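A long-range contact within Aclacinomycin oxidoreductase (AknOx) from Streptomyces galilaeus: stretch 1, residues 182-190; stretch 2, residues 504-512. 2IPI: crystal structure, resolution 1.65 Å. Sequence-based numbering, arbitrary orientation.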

# COMPACT_ATOMS: atom_id res chain seq x y z
N VAL A 182 0.25 -19.12 -8.40
CA VAL A 182 0.76 -19.24 -7.04
C VAL A 182 1.48 -20.56 -6.80
O VAL A 182 1.14 -21.58 -7.42
CB VAL A 182 -0.38 -19.15 -6.01
CG1 VAL A 182 0.16 -18.75 -4.64
CG2 VAL A 182 -1.44 -18.15 -6.45
N VAL A 183 2.47 -20.55 -5.92
CA VAL A 183 3.03 -21.83 -5.45
C VAL A 183 2.52 -22.01 -4.01
O VAL A 183 2.80 -21.21 -3.12
CB VAL A 183 4.55 -21.90 -5.53
CG1 VAL A 183 5.10 -23.14 -4.84
CG2 VAL A 183 5.01 -21.92 -6.99
N VAL A 184 1.76 -23.08 -3.83
CA VAL A 184 1.15 -23.52 -2.58
C VAL A 184 1.70 -24.87 -2.13
O VAL A 184 2.41 -25.54 -2.88
CB VAL A 184 -0.36 -23.59 -2.76
CG1 VAL A 184 -0.94 -22.20 -3.05
CG2 VAL A 184 -0.75 -24.53 -3.89
N VAL A 185 1.44 -25.26 -0.88
CA VAL A 185 1.95 -26.52 -0.35
C VAL A 185 0.77 -27.36 0.17
O VAL A 185 -0.12 -26.83 0.84
CB VAL A 185 2.99 -26.34 0.76
CG1 VAL A 185 3.32 -27.68 1.42
CG2 VAL A 185 4.26 -25.69 0.22
N ASP A 186 0.81 -28.62 -0.22
CA ASP A 186 -0.09 -29.71 0.04
C ASP A 186 -0.25 -30.05 1.52
O ASP A 186 0.70 -29.81 2.25
CB ASP A 186 0.46 -30.99 -0.62
CG ASP A 186 -0.48 -31.38 -1.75
OD1 ASP A 186 -1.64 -30.89 -1.71
OD2 ASP A 186 -0.05 -32.13 -2.64
N ALA A 187 -1.38 -30.63 1.88
CA ALA A 187 -1.55 -31.27 3.18
C ALA A 187 -0.51 -32.38 3.35
O ALA A 187 -0.03 -32.61 4.47
CB ALA A 187 -2.96 -31.82 3.35
N SER A 188 -0.17 -33.04 2.27
CA SER A 188 0.81 -34.10 2.12
C SER A 188 2.26 -33.62 2.16
O SER A 188 3.18 -34.43 2.21
CB SER A 188 0.56 -34.83 0.80
OG SER A 188 1.27 -34.22 -0.27
N GLY A 189 2.46 -32.30 2.12
CA GLY A 189 3.79 -31.72 2.19
C GLY A 189 4.40 -31.40 0.84
O GLY A 189 5.62 -31.24 0.73
N ARG A 190 3.57 -31.28 -0.19
CA ARG A 190 4.10 -31.09 -1.54
C ARG A 190 3.93 -29.65 -2.01
O ARG A 190 2.81 -29.16 -1.91
CB ARG A 190 3.38 -31.99 -2.55
CG ARG A 190 4.16 -33.19 -3.02
CD ARG A 190 3.29 -34.27 -3.63
NE ARG A 190 1.96 -34.36 -3.03
CZ ARG A 190 0.89 -34.71 -3.75
NH1 ARG A 190 1.03 -34.99 -5.04
NH2 ARG A 190 -0.30 -34.79 -3.18
N ARG A 504 -7.33 -24.16 3.49
CA ARG A 504 -7.43 -25.00 2.30
C ARG A 504 -6.13 -24.97 1.50
O ARG A 504 -5.64 -26.02 1.05
CB ARG A 504 -8.59 -24.54 1.43
N TRP A 505 -5.56 -23.78 1.31
CA TRP A 505 -4.40 -23.74 0.41
C TRP A 505 -3.06 -23.72 1.12
O TRP A 505 -2.04 -23.92 0.46
CB TRP A 505 -4.59 -22.53 -0.53
CG TRP A 505 -5.23 -22.95 -1.82
CD1 TRP A 505 -4.59 -23.52 -2.89
CD2 TRP A 505 -6.62 -22.86 -2.18
NE1 TRP A 505 -5.49 -23.78 -3.88
CE2 TRP A 505 -6.74 -23.38 -3.48
CE3 TRP A 505 -7.76 -22.38 -1.53
CZ2 TRP A 505 -7.97 -23.44 -4.14
CZ3 TRP A 505 -8.98 -22.44 -2.19
CH2 TRP A 505 -9.07 -22.96 -3.48
N ASP A 506 -3.04 -23.51 2.43
CA ASP A 506 -1.85 -23.63 3.26
C ASP A 506 -2.16 -24.38 4.56
O ASP A 506 -1.99 -23.82 5.64
CB ASP A 506 -1.26 -22.26 3.61
CG ASP A 506 0.13 -22.29 4.22
OD1 ASP A 506 0.93 -23.23 4.04
OD2 ASP A 506 0.46 -21.31 4.92
N PRO A 507 -2.59 -25.64 4.49
CA PRO A 507 -2.89 -26.41 5.70
C PRO A 507 -1.73 -26.60 6.66
O PRO A 507 -1.96 -26.64 7.87
CB PRO A 507 -3.29 -27.80 5.17
CG PRO A 507 -3.11 -27.78 3.70
CD PRO A 507 -2.87 -26.38 3.25
N ARG A 508 -0.50 -26.77 6.22
CA ARG A 508 0.70 -26.92 7.01
C ARG A 508 1.24 -25.57 7.52
O ARG A 508 2.34 -25.60 8.10
CB ARG A 508 1.80 -27.59 6.20
CG ARG A 508 1.44 -28.81 5.37
CD ARG A 508 2.64 -29.77 5.25
NE ARG A 508 2.21 -31.13 5.53
CZ ARG A 508 2.83 -31.99 6.32
NH1 ARG A 508 2.31 -33.20 6.48
NH2 ARG A 508 3.95 -31.65 6.95
N ASP A 509 0.57 -24.45 7.32
CA ASP A 509 1.04 -23.15 7.84
C ASP A 509 2.49 -22.89 7.45
O ASP A 509 3.39 -22.62 8.26
CB ASP A 509 0.88 -23.07 9.36
CG ASP A 509 0.93 -21.66 9.93
OD1 ASP A 509 0.64 -20.68 9.20
OD2 ASP A 509 0.94 -21.48 11.17
N VAL A 510 2.77 -22.99 6.14
CA VAL A 510 4.15 -22.87 5.69
C VAL A 510 4.53 -21.40 5.54
O VAL A 510 5.69 -21.05 5.75
CB VAL A 510 4.34 -23.68 4.39
CG1 VAL A 510 5.67 -23.44 3.73
CG2 VAL A 510 4.22 -25.16 4.76
N PHE A 511 3.51 -20.61 5.21
CA PHE A 511 3.62 -19.17 5.02
C PHE A 511 2.97 -18.39 6.15
O PHE A 511 1.77 -18.41 6.40
CB PHE A 511 3.01 -18.77 3.66
CG PHE A 511 3.57 -19.68 2.58
CD1 PHE A 511 2.87 -20.78 2.14
CD2 PHE A 511 4.81 -19.42 2.02
CE1 PHE A 511 3.36 -21.64 1.17
CE2 PHE A 511 5.31 -20.27 1.06
CZ PHE A 511 4.62 -21.38 0.63
N ARG A 512 3.84 -17.71 6.89
CA ARG A 512 3.43 -17.03 8.11
C ARG A 512 4.37 -15.87 8.42
O ARG A 512 5.44 -15.79 7.82
CB ARG A 512 3.42 -18.03 9.28
O HOH W 1 0.36 -23.45 0.46
O HOH W 2 0.71 -26.47 3.62
O HOH W 3 -2.19 -26.25 -0.86

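The apolar centre of the contact is formed by Val 185, the last residue of a strand, which has the largest area covered by the opposing stretch. Its CA-to-CB bond points toward the second stretch, and chi1 is in the t well; CG1 lies 4.3 Å from CG2 of Val 510, which is nearly as close to the other methyl, and CG2 lies 4.3 Å from CE1 of Phe 511. Phe 511 is buried; Val 185 CG2 and Val 183 O both lie oblique to its ring, and its CZ is 4.2 Å from Val 183 O. One residue along the strand from Val 185, Val 184 likewise points toward the second stretch and packs on Trp 505, its CG1 3.9 Å from CD1 of the indole; this approach, too, is oblique. These distances are those of ordinary van der Waals packing.

Between the two backbones, the apolar packing gives way to water. The carbonyl O atoms of Val 185 and Trp 505 are 3.5 Å apart, and since both are acceptors they cannot bond directly. Water 3 donates to both, at 2.7 Å from Val 185 O and 2.7 Å from Trp 505 O. Water 1 links the same two residues differently, accepting from Val 185 N at 2.5 Å and donating to Trp 505 O at 2.4 Å, both notably short distances. Water 2 donates to Val 185 O at 2.9 Å and to Asp 506 OD1 at 3.3 Å, and accepts from Arg 508 N at 2.9 Å. Through these waters the end of the strand is joined both to the last helical residue, Trp 505, and to Asp 506 and Arg 508 beyond it.

Asp 506, the first residue to leave helical geometry, organises the second stretch more than it touches the first. Its carboxylate accepts hydrogen bonds from Val 510 N to OD1 (2.8 Å) and from Phe 511 N to OD2 (3.1 Å), tying the backbone of the two apolar partners of Val 185 to the start of the type I turn from Asp 506 to Asp 509.

Farther out, two turns meet. Pro 507 points toward the first stretch, with its CG 4.1 Å from CB of Ala 187 and its CD 3.7 Å from Val 185 O. Beside it, the side chain of Arg 508 reaches the type I turn from Asp 186 to Gly 189. Its NE and NH1 both donate to Ala 187 O, at 2.9 and 3.1 Å, with the NE bond the straighter of the two (161° against 141°). The carbonyl lies near the guanidinium plane, which suits this forked arrangement, since both N-H bonds lie in that plane, while Gly 189 CA lies over one face of the group. The positive phi of Gly 189 suits glycine, because a CB there would be jammed against the carbonyl O of Ser 188. The first turn is braced by its own polar contacts: Arg 190 NE donates to Ser 188 OG at 2.8 Å, and Arg 190 NH2 forms a salt bridge with Asp 186 OD2 at 2.7 Å.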